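Local coordinates for Glyoxalase/bleomycin resistance protein/dioxygenase (PDB 2RK9) that is of unknown function but belongs to the glyoxalase/bleomycin resistance protein/dioxygenase superfamily, whose members include metal-dependent enzymes and drug-binding resistance proteins, at residues Phe77-Ile82 with Tyr128-Cys133; Ala102-Ser107 with Gln117-Val122; Leu67-Gly72 with Met121-Asp126. The protein carries 1 engineered substitution. One frame throughout, in Å; residues are numbered along the deposited sequence.

Following the chain from its N terminus, residues 67-72 come first, in the loop before strand 75-80. Contact 3 closes a loop of 48 residues between 67-72 and 121-126, at the end of strand 115-123. Contact 1 pairs 77-82 with 128-133, the first and last strands of a beta-alpha-beta-beta-beta module. The loop it closes includes helix 84-94 and contact 2, where 102-107 pairs with 117-122 and closes a short hairpin loop, partly unmodelled. Contact 2 is nested inside contact 1, whereas contacts 1 and 3 cross. Contacts 2 and 3 share V122 and the engineered M121. The order 75-80, 129-135, 115-123, 99-108 makes one half of the mixed sheet. Contacts 1 and 3 also touch the second subunit.

Contact 1. Residues Phe77-Ile82 with Tyr128-Cys133; sequences FQWDVI and YLFRFC
The side chain of W79 has CG anti to the backbone N (chi1 -169°). F77, F130 and F132 instead have CG anti to the carbonyl carbon, with chi1 of F132 at -70°. With these torsions the four rings form an aromatic cluster on one face of two parallel strands. W79 and F132 lie side by side and point the same way. The edge of F132 is turned toward the face of the W79 five-membered ring in an offset edge-to-face pair, with the planes at 70°. F132 CE1 lies 3.6 Å from W79 CD1. F130 meets the other part of the indole obliquely, F130 CE1 being 3.5 Å from W79 CE3. One face of F130 takes F77 CD2, offset toward the rim. V81 crosses F132 at about a right angle, and V81 CG1 comes within 3.4 Å of F132 CD1.

The backbones that carry these rings pair in register, F77 with F130 through D80 with C133. Five hydrogen bonds alternate across the pair. F77 N gives an almost straight bond to L129 O, 3.1 Å long and in the carbonyl plane. R131 N to F77 O is shorter, at 2.8 Å, but the donor lies above the carbonyl plane. On the face opposite the cluster, Q78 CG packs against C133 SG at 3.8 Å.

R131 bends along that face to a salt bridge with E10. L87 of helix 84-94 packs on V81 and F132, while F29 of the second subunit meets W79. The parallel pairing joins the first and last strands of the beta-alpha-beta-beta-beta module that forms one half of the mixed sheet. Strand 115-123 lies beside 129-135, and strand 7-12 beside 75-80 leads to the other half.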
ATOM      1  N   PHE B  77      -0.683   0.360   6.153  1.00  8.25           N
ATOM      2  CA  PHE B  77      -0.057   1.359   5.291  1.00  7.16           C
ATOM      3  C   PHE B  77       0.722   2.384   6.114  1.00  7.53           C
ATOM      4  O   PHE B  77       0.119   3.218   6.779  1.00  7.39           O
ATOM      5  CB  PHE B  77      -1.128   2.090   4.472  1.00  6.56           C
ATOM      6  CG  PHE B  77      -1.866   1.204   3.501  1.00  8.35           C
ATOM      7  CD1 PHE B  77      -1.263   0.789   2.316  1.00  9.48           C
ATOM      8  CD2 PHE B  77      -3.164   0.778   3.776  1.00  9.68           C
ATOM      9  CE1 PHE B  77      -1.940  -0.038   1.416  1.00 10.26           C
ATOM     10  CE2 PHE B  77      -3.851  -0.052   2.884  1.00 11.86           C
ATOM     11  CZ  PHE B  77      -3.232  -0.460   1.698  1.00 11.45           C
ATOM     12  N   GLN B  78       2.051   2.309   6.084  1.00  6.92           N
ATOM     13  CA  GLN B  78       2.869   3.276   6.814  1.00  9.17           C
ATOM     14  C   GLN B  78       2.919   4.487   5.898  1.00  8.18           C
ATOM     15  O   GLN B  78       3.634   4.498   4.897  1.00  9.18           O
ATOM     16  CB  GLN B  78       4.273   2.741   7.070  1.00 10.44           C
ATOM     17  CG  GLN B  78       5.198   3.779   7.694  1.00 15.96           C
ATOM     18  CD  GLN B  78       6.561   3.215   8.033  1.00 19.74           C
ATOM     19  OE1 GLN B  78       6.716   2.483   9.010  1.00 23.07           O
ATOM     20  NE2 GLN B  78       7.562   3.543   7.216  1.00 22.59           N
ATOM     21  N   TRP B  79       2.166   5.512   6.280  1.00  6.87           N
ATOM     22  CA  TRP B  79       2.000   6.717   5.485  1.00  5.90           C
ATOM     23  C   TRP B  79       2.648   7.972   6.057  1.00  6.64           C
ATOM     24  O   TRP B  79       2.225   8.469   7.104  1.00  5.91           O
ATOM     25  CB  TRP B  79       0.496   6.932   5.319  1.00  6.10           C
ATOM     26  CG  TRP B  79       0.105   7.965   4.331  1.00  6.64           C
ATOM     27  CD1 TRP B  79       0.288   9.308   4.438  1.00  8.35           C
ATOM     28  CD2 TRP B  79      -0.568   7.743   3.087  1.00  7.22           C
ATOM     29  NE1 TRP B  79      -0.233   9.946   3.333  1.00  7.53           N
ATOM     30  CE2 TRP B  79      -0.763   9.006   2.488  1.00  8.16           C
ATOM     31  CE3 TRP B  79      -1.023   6.597   2.417  1.00  5.72           C
ATOM     32  CZ2 TRP B  79      -1.394   9.161   1.253  1.00  7.70           C
ATOM     33  CZ3 TRP B  79      -1.651   6.754   1.183  1.00  7.39           C
ATOM     34  CH2 TRP B  79      -1.828   8.027   0.617  1.00  6.96           C
ATOM     35  N   ASP B  80       3.659   8.493   5.361  1.00  6.74           N
ATOM     36  CA  ASP B  80       4.357   9.695   5.818  1.00  7.37           C
ATOM     37  C   ASP B  80       3.518  10.949   5.648  1.00  7.37           C
ATOM     38  O   ASP B  80       2.975  11.200   4.575  1.00  7.95           O
ATOM     39  CB  ASP B  80       5.671   9.903   5.057  1.00  8.81           C
ATOM     40  CG  ASP B  80       6.635   8.754   5.217  1.00 11.74           C
ATOM     41  OD1 ASP B  80       6.625   8.095   6.279  1.00 13.40           O
ATOM     42  OD2 ASP B  80       7.422   8.518   4.277  1.00 12.67           O
ATOM     43  N   VAL B  81       3.424  11.737   6.715  1.00  8.25           N
ATOM     44  CA  VAL B  81       2.671  12.989   6.697  1.00  8.32           C
ATOM     45  C   VAL B  81       3.600  14.145   7.073  1.00  9.17           C
ATOM     46  O   VAL B  81       4.625  13.941   7.718  1.00  9.70           O
ATOM     47  CB  VAL B  81       1.487  12.943   7.676  1.00  9.39           C
ATOM     48  CG1 VAL B  81       0.461  11.910   7.207  1.00  8.46           C
ATOM     49  CG2 VAL B  81       1.984  12.587   9.060  1.00  8.37           C
ATOM     50  N   ILE B  82       3.244  15.354   6.654  1.00  9.74           N
ATOM     51  CA  ILE B  82       4.066  16.532   6.936  1.00  9.80           C
ATOM     52  C   ILE B  82       3.837  17.094   8.335  1.00  9.79           C
ATOM     53  O   ILE B  82       4.791  17.445   9.041  1.00  9.95           O
ATOM     54  CB  ILE B  82       3.776  17.664   5.917  1.00 10.78           C
ATOM     55  CG1 ILE B  82       4.160  17.211   4.510  1.00 12.89           C
ATOM     56  CG2 ILE B  82       4.574  18.907   6.266  1.00 12.68           C
ATOM     57  CD1 ILE B  82       3.897  18.253   3.432  1.00 17.33           C
ATOM     58  N   TYR B 128      -9.588  -0.709   6.077  1.00  6.23           N
ATOM     59  CA  TYR B 128      -8.150  -0.510   5.854  1.00  5.75           C
ATOM     60  C   TYR B 128      -7.458   0.214   7.006  1.00  6.97           C
ATOM     61  O   TYR B 128      -7.985   1.177   7.558  1.00  6.66           O
ATOM     62  CB  TYR B 128      -7.917   0.274   4.562  1.00  6.89           C
ATOM     63  CG  TYR B 128      -8.482  -0.401   3.340  1.00  5.94           C
ATOM     64  CD1 TYR B 128      -7.942  -1.601   2.867  1.00  5.94           C
ATOM     65  CD2 TYR B 128      -9.561   0.153   2.652  1.00  7.06           C
ATOM     66  CE1 TYR B 128      -8.463  -2.224   1.748  1.00  6.18           C
ATOM     67  CE2 TYR B 128     -10.085  -0.469   1.527  1.00  6.90           C
ATOM     68  CZ  TYR B 128      -9.532  -1.653   1.084  1.00  6.41           C
ATOM     69  OH  TYR B 128     -10.047  -2.276  -0.021  1.00  8.45           O
ATOM     70  N   LEU B 129      -6.266  -0.252   7.362  1.00  5.92           N
ATOM     71  CA  LEU B 129      -5.522   0.366   8.446  1.00  7.99           C
ATOM     72  C   LEU B 129      -4.379   1.223   7.926  1.00  7.50           C
ATOM     73  O   LEU B 129      -3.547   0.754   7.150  1.00  7.25           O
ATOM     74  CB  LEU B 129      -4.966  -0.702   9.382  1.00  8.50           C
ATOM     75  CG  LEU B 129      -6.004  -1.465  10.201  1.00 10.88           C
ATOM     76  CD1 LEU B 129      -5.299  -2.559  10.988  1.00 11.87           C
ATOM     77  CD2 LEU B 129      -6.726  -0.503  11.145  1.00 10.70           C
ATOM     78  N   PHE B 130      -4.364   2.483   8.359  1.00  7.43           N
ATOM     79  CA  PHE B 130      -3.333   3.440   7.978  1.00  7.61           C
ATOM     80  C   PHE B 130      -2.556   3.854   9.218  1.00  8.17           C
ATOM     81  O   PHE B 130      -3.146   4.210  10.242  1.00  8.74           O
ATOM     82  CB  PHE B 130      -3.963   4.698   7.363  1.00  8.64           C
ATOM     83  CG  PHE B 130      -4.357   4.552   5.916  1.00  8.00           C
ATOM     84  CD1 PHE B 130      -3.666   5.243   4.926  1.00  7.95           C
ATOM     85  CD2 PHE B 130      -5.428   3.749   5.548  1.00  7.72           C
ATOM     86  CE1 PHE B 130      -4.038   5.135   3.585  1.00  8.08           C
ATOM     87  CE2 PHE B 130      -5.805   3.632   4.219  1.00  7.50           C
ATOM     88  CZ  PHE B 130      -5.111   4.328   3.231  1.00  7.76           C
ATOM     89  N   ARG B 131      -1.234   3.800   9.132  1.00  6.33           N
ATOM     90  CA  ARG B 131      -0.393   4.224  10.241  1.00  6.54           C
ATOM     91  C   ARG B 131       0.297   5.489   9.752  1.00  5.97           C
ATOM     92  O   ARG B 131       1.279   5.423   9.012  1.00  5.94           O
ATOM     93  CB  ARG B 131       0.659   3.167  10.578  1.00  8.55           C
ATOM     94  CG  ARG B 131       1.519   3.530  11.779  1.00 12.86           C
ATOM     95  CD  ARG B 131       2.914   2.947  11.654  1.00 17.93           C
ATOM     96  NE  ARG B 131       2.929   1.493  11.470  1.00 22.84           N
ATOM     97  CZ  ARG B 131       2.928   0.611  12.465  1.00 26.49           C
ATOM     98  NH1 ARG B 131       2.906   1.029  13.724  1.00 28.39           N
ATOM     99  NH2 ARG B 131       2.977  -0.690  12.204  1.00 28.07           N
ATOM    100  N   PHE B 132      -0.236   6.642  10.140  1.00  5.48           N
ATOM    101  CA  PHE B 132       0.346   7.914   9.728  1.00  5.97           C
ATOM    102  C   PHE B 132       1.574   8.190  10.580  1.00  6.92           C
ATOM    103  O   PHE B 132       1.540   8.017  11.799  1.00  7.11           O
ATOM    104  CB  PHE B 132      -0.696   9.027   9.864  1.00  6.25           C
ATOM    105  CG  PHE B 132      -1.809   8.923   8.861  1.00  6.75           C
ATOM    106  CD1 PHE B 132      -1.561   9.148   7.512  1.00  8.65           C
ATOM    107  CD2 PHE B 132      -3.093   8.549   9.254  1.00  9.27           C
ATOM    108  CE1 PHE B 132      -2.570   9.001   6.567  1.00  9.61           C
ATOM    109  CE2 PHE B 132      -4.110   8.400   8.313  1.00  9.43           C
ATOM    110  CZ  PHE B 132      -3.845   8.624   6.969  1.00 10.63           C
ATOM    111  N   CYS B 133       2.656   8.608   9.930  1.00  6.55           N
ATOM    112  CA  CYS B 133       3.912   8.864  10.625  1.00  7.46           C
ATOM    113  C   CYS B 133       4.553  10.180  10.228  1.00  8.66           C
ATOM    114  O   CYS B 133       4.496  10.589   9.065  1.00  8.14           O
ATOM    115  CB  CYS B 133       4.932   7.764  10.313  1.00 10.30           C
ATOM    116  SG  CYS B 133       4.408   6.069  10.560  1.00 13.11           S
TER

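Contact 2. Residues Ala102-Ser107 with Gln117-Val122; sequences ALESKS and QKQFMV. Engineered in segment 117-122: M121 (natural residue Ile).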
ATOM      1  N   ALA B 102      -3.696   5.446  19.371  1.00 11.98           N
ATOM      2  CA  ALA B 102      -3.613   6.865  19.700  1.00 11.78           C
ATOM      3  C   ALA B 102      -2.238   7.447  19.390  1.00 11.83           C
ATOM      4  O   ALA B 102      -1.234   6.727  19.364  1.00 12.72           O
ATOM      5  CB  ALA B 102      -3.943   7.084  21.167  1.00 11.52           C
ATOM      6  N   LEU B 103      -2.208   8.756  19.156  1.00 11.55           N
ATOM      7  CA  LEU B 103      -0.968   9.459  18.838  1.00 10.66           C
ATOM      8  C   LEU B 103       0.100   9.178  19.881  1.00 11.19           C
ATOM      9  O   LEU B 103      -0.150   9.239  21.088  1.00 10.40           O
ATOM     10  CB  LEU B 103      -1.213  10.966  18.761  1.00 11.27           C
ATOM     11  CG  LEU B 103      -0.058  11.811  18.227  1.00  9.49           C
ATOM     12  CD1 LEU B 103       0.192  11.468  16.767  1.00 11.42           C
ATOM     13  CD2 LEU B 103      -0.414  13.286  18.375  1.00 11.79           C
ATOM     14  N   GLU B 104       1.301   8.899  19.395  1.00 10.24           N
ATOM     15  CA  GLU B 104       2.417   8.580  20.262  1.00 11.48           C
ATOM     16  C   GLU B 104       3.733   8.965  19.598  1.00 11.53           C
ATOM     17  O   GLU B 104       3.841   8.992  18.376  1.00 10.21           O
ATOM     18  CB  GLU B 104       2.433   7.076  20.534  1.00 14.22           C
ATOM     19  CG  GLU B 104       2.646   6.264  19.260  1.00 15.89           C
ATOM     20  CD  GLU B 104       2.917   4.795  19.515  1.00 19.49           C
ATOM     21  OE1 GLU B 104       3.539   4.473  20.547  1.00 19.22           O
ATOM     22  OE2 GLU B 104       2.531   3.959  18.668  1.00 21.06           O
ATOM     23  N   SER B 105       4.733   9.253  20.421  1.00 11.36           N
ATOM     24  CA  SER B 105       6.062   9.583  19.928  1.00 11.92           C
ATOM     25  C   SER B 105       6.919   8.349  20.181  1.00 12.37           C
ATOM     26  O   SER B 105       7.198   8.022  21.330  1.00 14.26           O
ATOM     27  CB  SER B 105       6.658  10.763  20.701  1.00 12.23           C
ATOM     28  OG  SER B 105       5.891  11.943  20.532  1.00 14.71           O
ATOM     29  N   LYS B 106       7.327   7.663  19.118  1.00 11.54           N
ATOM     30  CA  LYS B 106       8.164   6.475  19.251  1.00 13.48           C
ATOM     31  C   LYS B 106       9.611   6.839  18.939  1.00 13.53           C
ATOM     32  O   LYS B 106       9.890   7.473  17.920  1.00 12.56           O
ATOM     33  CB  LYS B 106       7.704   5.371  18.290  1.00 15.57           C
ATOM     34  CG  LYS B 106       6.398   4.703  18.664  1.00 20.95           C
ATOM     35  CD  LYS B 106       6.103   3.535  17.732  1.00 22.24           C
ATOM     36  CE  LYS B 106       7.108   2.406  17.921  1.00 24.49           C
ATOM     37  NZ  LYS B 106       6.936   1.330  16.892  1.00 26.58           N
ATOM     38  N   SER B 107      10.531   6.415  19.801  1.00 12.54           N
ATOM     39  CA  SER B 107      11.945   6.723  19.613  1.00 13.92           C
ATOM     40  C   SER B 107      12.885   5.512  19.691  1.00 15.87           C
ATOM     41  O   SER B 107      12.566   4.506  20.340  1.00 14.33           O
ATOM     42  CB  SER B 107      12.380   7.753  20.662  1.00 14.06           C
ATOM     43  OG  SER B 107      11.554   8.906  20.635  1.00 13.44           O
ATOM     44  N   GLN B 117       9.706   9.443  15.984  1.00 13.31           N
ATOM     45  CA  GLN B 117       8.693   9.465  14.943  1.00 14.33           C
ATOM     46  C   GLN B 117       7.317   9.405  15.596  1.00 13.70           C
ATOM     47  O   GLN B 117       7.019   8.486  16.363  1.00 14.06           O
ATOM     48  CB  GLN B 117       8.876   8.277  13.996  1.00 16.42           C
ATOM     49  CG  GLN B 117       7.816   8.192  12.914  1.00 21.18           C
ATOM     50  CD  GLN B 117       8.026   7.015  11.986  1.00 22.81           C
ATOM     51  OE1 GLN B 117       8.832   7.075  11.058  1.00 25.70           O
ATOM     52  NE2 GLN B 117       7.301   5.930  12.237  1.00 25.42           N
ATOM     53  N   LYS B 118       6.489  10.406  15.322  1.00 11.41           N
ATOM     54  CA  LYS B 118       5.147  10.427  15.877  1.00 10.67           C
ATOM     55  C   LYS B 118       4.261   9.635  14.928  1.00  9.91           C
ATOM     56  O   LYS B 118       4.450   9.691  13.716  1.00 10.19           O
ATOM     57  CB  LYS B 118       4.622  11.857  15.979  1.00 11.51           C
ATOM     58  CG  LYS B 118       5.278  12.704  17.052  1.00 14.01           C
ATOM     59  CD  LYS B 118       4.648  14.087  17.089  1.00 15.04           C
ATOM     60  CE  LYS B 118       5.236  14.922  18.199  1.00 16.79           C
ATOM     61  NZ  LYS B 118       4.559  16.243  18.300  1.00 15.31           N
ATOM     62  N   GLN B 119       3.312   8.886  15.478  1.00  9.56           N
ATOM     63  CA  GLN B 119       2.397   8.107  14.653  1.00 10.27           C
ATOM     64  C   GLN B 119       1.117   7.766  15.375  1.00  9.22           C
ATOM     65  O   GLN B 119       1.058   7.753  16.605  1.00  8.88           O
ATOM     66  CB  GLN B 119       3.033   6.786  14.201  1.00 13.40           C
ATOM     67  CG  GLN B 119       3.302   5.786  15.329  1.00 16.43           C
ATOM     68  CD  GLN B 119       4.044   4.529  14.852  1.00 18.60           C
ATOM     69  OE1 GLN B 119       5.175   4.602  14.365  1.00 22.26           O
ATOM     70  NE2 GLN B 119       3.401   3.377  14.988  1.00 22.77           N
ATOM     71  N   PHE B 120       0.092   7.492  14.581  1.00  8.34           N
ATOM     72  CA  PHE B 120      -1.190   7.054  15.093  1.00  8.01           C
ATOM     73  C   PHE B 120      -1.792   6.207  13.983  1.00  8.36           C
ATOM     74  O   PHE B 120      -1.373   6.300  12.832  1.00  7.50           O
ATOM     75  CB  PHE B 120      -2.095   8.235  15.488  1.00  8.24           C
ATOM     76  CG  PHE B 120      -2.773   8.933  14.345  1.00  8.79           C
ATOM     77  CD1 PHE B 120      -4.029   8.520  13.907  1.00 10.85           C
ATOM     78  CD2 PHE B 120      -2.197  10.054  13.759  1.00  8.40           C
ATOM     79  CE1 PHE B 120      -4.705   9.219  12.904  1.00 11.56           C
ATOM     80  CE2 PHE B 120      -2.859  10.759  12.757  1.00 10.28           C
ATOM     81  CZ  PHE B 120      -4.117  10.341  12.331  1.00 10.49           C
HETATM   82  N   MSE B 121      -2.729   5.342  14.335  1.00  7.82           N
HETATM   83  CA  MSE B 121      -3.348   4.499  13.326  1.00  9.71           C
HETATM   84  C   MSE B 121      -4.838   4.722  13.262  1.00 10.51           C
HETATM   85  O   MSE B 121      -5.487   4.956  14.278  1.00  9.54           O
HETATM   86  CB  MSE B 121      -3.081   3.022  13.610  1.00 12.67           C
HETATM   87  CG  MSE B 121      -1.647   2.587  13.370  1.00 15.31           C
HETATM   88 SE   MSE B 121      -1.380   0.740  13.814  1.00 23.41          SE
HETATM   89  CE  MSE B 121      -2.345  -0.047  12.340  1.00 17.58           C
ATOM     90  N   VAL B 122      -5.377   4.641  12.055  1.00  8.73           N
ATOM     91  CA  VAL B 122      -6.805   4.823  11.864  1.00  9.54           C
ATOM     92  C   VAL B 122      -7.331   3.774  10.909  1.00  9.20           C
ATOM     93  O   VAL B 122      -6.615   3.302  10.035  1.00  9.23           O
ATOM     94  CB  VAL B 122      -7.131   6.228  11.295  1.00 12.19           C
ATOM     95  CG1 VAL B 122      -6.595   6.368   9.887  1.00 12.82           C
ATOM     96  CG2 VAL B 122      -8.628   6.465  11.320  1.00 14.90           C
TER
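Four backbone hydrogen bonds hold this beta hairpin, in which strands 99-108 and 115-123 run antiparallel. They form two hydrogen-bonded pairs. K106 and Q117 bond in both directions, and Q117 N to K106 O is the shortest of the four at 2.8 Å. E104 and Q119 do the same. There Q119 N approaches nearly along the C=O axis of E104, while E104 N reaches Q119 O at a more bent N-H angle of 142°. Between them S105 and K118 form a non-hydrogen-bonded pair. K118 CA comes to 3.2 Å from E104 O in a CA-H...O contact.

E104, K106, Q117 and Q119 send their side chains to one face. Within 117-122, Q117 NE2 donates to Q119 OE1 at 3.3 Å, and the acceptor lies in the amide plane of Q117. As modelled, this bond links the two amides. The side chains of E104 and Q119 both put CG in the crowded position between N and the carbonyl carbon. They run side by side, with carboxylate and amide planes nearly perpendicular (84°). K106 bends at chi3 and crosses Q119 obliquely, so that its CD packs on the amide.

On the other face K118 runs extended to a salt bridge with E85 of helix 84-94. S105 OG touches K118 CG on the way. F120 packs edge-to-face with Y88 of the same helix. Toward the start of 102-107, F120 CB lies 3.7 Å from L103 N, and L103 CD1 reaches F120 CD2 at 4.1 Å.

Contact 3. Residues Leu67-Gly72 with Met121-Asp126; sequences LEFPLG and MVQTPD. Engineered in segment 121-126: M121 (natural residue Ile).
F69 is the first residue of 67-72 to touch the turn that links strands 115-123 and 129-135. Here a loop before strand 75-80 meets the tight turn at 124-127, where P125 and D126 have backbone angles close to those of a type I turn. F69 has CG anti to the backbone N (chi1 174°), and its ring extends to the carbonyls of 125-126. F69 CE1 is 3.1 Å from P125 O, and F69 CD1 is 3.4 Å from D126 O. Both oxygens approach the ring obliquely.

The peptide bond before P70 is cis. It folds the proline back on its neighbour, so that P70 CB sits 3.9 Å above the plane of the F69 ring, over its centre. P70 CB also lies near Q123 NE2, at 4.1 Å. The Q123 chain is extended, and Q123 NE2 donates to G127 O, within the turn itself.

The L71 backbone then makes the single hydrogen bond between these segments. Its side chain packs on Y128 and on Y12 of the second subunit. The D126 carboxylate also reaches across to that subunit, where OD2 bonds S19 OG and OD1 bonds F14 N. The loop and the turn therefore meet beside the subunit interface. D126 O receives L71 N at 2.9 Å, in the carbonyl plane, with an almost straight N-H angle of 178°.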
ATOM      1  N   LEU B  67     -15.339 -10.138  -1.001  1.00 17.70           N
ATOM      2  CA  LEU B  67     -15.185  -8.813  -0.393  1.00 15.98           C
ATOM      3  C   LEU B  67     -16.164  -8.603   0.765  1.00 16.53           C
ATOM      4  O   LEU B  67     -17.362  -8.524   0.536  1.00 15.83           O
ATOM      5  CB  LEU B  67     -15.379  -7.713  -1.441  1.00 18.12           C
ATOM      6  CG  LEU B  67     -14.412  -7.719  -2.628  1.00 21.95           C
ATOM      7  CD1 LEU B  67     -14.728  -6.581  -3.586  1.00 20.00           C
ATOM      8  CD2 LEU B  67     -12.972  -7.628  -2.147  1.00 20.00           C
ATOM      9  N   GLU B  68     -15.626  -8.577   1.940  1.00 15.19           N
ATOM     10  CA  GLU B  68     -16.420  -8.440   3.154  1.00 15.19           C
ATOM     11  C   GLU B  68     -15.682  -7.619   4.206  1.00 13.51           C
ATOM     12  O   GLU B  68     -14.478  -7.817   4.378  1.00 12.58           O
ATOM     13  CB  GLU B  68     -16.787  -9.816   3.711  1.00 18.83           C
ATOM     14  CG  GLU B  68     -17.606 -10.672   2.758  1.00 24.32           C
ATOM     15  CD  GLU B  68     -17.942 -12.032   3.336  1.00 20.00           C
ATOM     16  OE1 GLU B  68     -17.540 -12.303   4.488  1.00 20.00           O
ATOM     17  OE2 GLU B  68     -18.607 -12.827   2.640  1.00 20.00           O
ATOM     18  N   PHE B  69     -16.365  -6.696   4.849  1.00 11.00           N
ATOM     19  CA  PHE B  69     -15.735  -5.861   5.871  1.00  9.63           C
ATOM     20  C   PHE B  69     -15.201  -6.758   6.987  1.00  9.36           C
ATOM     21  O   PHE B  69     -15.889  -7.667   7.438  1.00 10.11           O
ATOM     22  CB  PHE B  69     -16.749  -4.877   6.457  1.00  9.51           C
ATOM     23  CG  PHE B  69     -16.212  -4.082   7.613  1.00  9.63           C
ATOM     24  CD1 PHE B  69     -15.584  -2.857   7.403  1.00 11.20           C
ATOM     25  CD2 PHE B  69     -16.315  -4.566   8.913  1.00 11.67           C
ATOM     26  CE1 PHE B  69     -15.068  -2.126   8.472  1.00  9.85           C
ATOM     27  CE2 PHE B  69     -15.800  -3.841   9.988  1.00 11.92           C
ATOM     28  CZ  PHE B  69     -15.178  -2.622   9.767  1.00 11.92           C
ATOM     29  N   PRO B  70     -13.977  -6.498   7.469  1.00  8.92           N
ATOM     30  CA  PRO B  70     -13.057  -5.439   7.038  1.00  7.88           C
ATOM     31  C   PRO B  70     -12.131  -5.893   5.912  1.00  7.60           C
ATOM     32  O   PRO B  70     -11.668  -7.024   5.901  1.00  8.39           O
ATOM     33  CB  PRO B  70     -12.292  -5.127   8.316  1.00  7.98           C
ATOM     34  CG  PRO B  70     -12.148  -6.494   8.923  1.00  8.41           C
ATOM     35  CD  PRO B  70     -13.518  -7.107   8.732  1.00  8.11           C
ATOM     36  N   LEU B  71     -11.869  -5.005   4.964  1.00  6.96           N
ATOM     37  CA  LEU B  71     -10.980  -5.327   3.856  1.00  5.71           C
ATOM     38  C   LEU B  71      -9.539  -5.028   4.244  1.00  6.50           C
ATOM     39  O   LEU B  71      -9.289  -4.383   5.264  1.00  7.01           O
ATOM     40  CB  LEU B  71     -11.350  -4.502   2.625  1.00  7.65           C
ATOM     41  CG  LEU B  71     -12.739  -4.754   2.050  1.00  8.05           C
ATOM     42  CD1 LEU B  71     -13.021  -3.734   0.949  1.00  8.10           C
ATOM     43  CD2 LEU B  71     -12.817  -6.186   1.514  1.00  8.29           C
ATOM     44  N   GLY B  72      -8.606  -5.519   3.428  1.00  6.27           N
ATOM     45  CA  GLY B  72      -7.187  -5.287   3.654  1.00  7.02           C
ATOM     46  C   GLY B  72      -6.514  -6.031   4.794  1.00  7.35           C
ATOM     47  O   GLY B  72      -5.453  -5.613   5.258  1.00  7.60           O
HETATM   48  N   MSE B 121      -2.729   5.342  14.335  1.00  7.82           N
HETATM   49  CA  MSE B 121      -3.348   4.499  13.326  1.00  9.71           C
HETATM   50  C   MSE B 121      -4.838   4.722  13.262  1.00 10.51           C
HETATM   51  O   MSE B 121      -5.487   4.956  14.278  1.00  9.54           O
HETATM   52  CB  MSE B 121      -3.081   3.022  13.610  1.00 12.67           C
HETATM   53  CG  MSE B 121      -1.647   2.587  13.370  1.00 15.31           C
HETATM   54 SE   MSE B 121      -1.380   0.740  13.814  1.00 23.41          SE
HETATM   55  CE  MSE B 121      -2.345  -0.047  12.340  1.00 17.58           C
ATOM     56  N   VAL B 122      -5.377   4.641  12.055  1.00  8.73           N
ATOM     57  CA  VAL B 122      -6.805   4.823  11.864  1.00  9.54           C
ATOM     58  C   VAL B 122      -7.331   3.774  10.909  1.00  9.20           C
ATOM     59  O   VAL B 122      -6.615   3.302  10.035  1.00  9.23           O
ATOM     60  CB  VAL B 122      -7.131   6.228  11.295  1.00 12.19           C
ATOM     61  CG1 VAL B 122      -6.595   6.368   9.887  1.00 12.82           C
ATOM     62  CG2 VAL B 122      -8.628   6.465  11.320  1.00 14.90           C
ATOM     63  N   GLN B 123      -8.585   3.398  11.099  1.00  9.20           N
ATOM     64  CA  GLN B 123      -9.215   2.428  10.227  1.00  9.17           C
ATOM     65  C   GLN B 123     -10.260   3.178   9.428  1.00  8.57           C
ATOM     66  O   GLN B 123     -11.078   3.903   9.994  1.00  9.02           O
ATOM     67  CB  GLN B 123      -9.892   1.326  11.039  1.00 11.14           C
ATOM     68  CG  GLN B 123     -10.658   0.348  10.165  1.00 12.53           C
ATOM     69  CD  GLN B 123     -11.312  -0.747  10.961  1.00 16.21           C
ATOM     70  OE1 GLN B 123     -12.101  -0.480  11.863  1.00 18.89           O
ATOM     71  NE2 GLN B 123     -10.988  -1.990  10.638  1.00 18.04           N
ATOM     72  N   THR B 124     -10.222   3.013   8.112  1.00  7.47           N
ATOM     73  CA  THR B 124     -11.181   3.670   7.239  1.00  8.30           C
ATOM     74  C   THR B 124     -12.485   2.874   7.309  1.00  8.50           C
ATOM     75  O   THR B 124     -12.507   1.752   7.818  1.00  8.29           O
ATOM     76  CB  THR B 124     -10.676   3.705   5.793  1.00  9.35           C
ATOM     77  OG1 THR B 124     -10.760   2.394   5.220  1.00 11.14           O
ATOM     78  CG2 THR B 124      -9.224   4.177   5.758  1.00 10.80           C
ATOM     79  N   PRO B 125     -13.588   3.440   6.795  1.00  9.48           N
ATOM     80  CA  PRO B 125     -14.880   2.741   6.830  1.00  8.22           C
ATOM     81  C   PRO B 125     -14.861   1.322   6.262  1.00  8.03           C
ATOM     82  O   PRO B 125     -15.588   0.444   6.734  1.00  8.75           O
ATOM     83  CB  PRO B 125     -15.796   3.669   6.029  1.00  9.60           C
ATOM     84  CG  PRO B 125     -15.194   5.045   6.290  1.00 10.34           C
ATOM     85  CD  PRO B 125     -13.714   4.760   6.150  1.00  9.38           C
ATOM     86  N   ASP B 126     -14.027   1.095   5.252  1.00  7.03           N
ATOM     87  CA  ASP B 126     -13.942  -0.217   4.617  1.00  7.28           C
ATOM     88  C   ASP B 126     -13.103  -1.228   5.390  1.00  7.21           C
ATOM     89  O   ASP B 126     -13.126  -2.417   5.077  1.00  8.05           O
ATOM     90  CB  ASP B 126     -13.385  -0.064   3.206  1.00  7.44           C
ATOM     91  CG  ASP B 126     -14.214   0.879   2.360  1.00  8.02           C
ATOM     92  OD1 ASP B 126     -15.341   0.508   1.963  1.00  9.21           O
ATOM     93  OD2 ASP B 126     -13.745   2.006   2.102  1.00 10.35           O
TER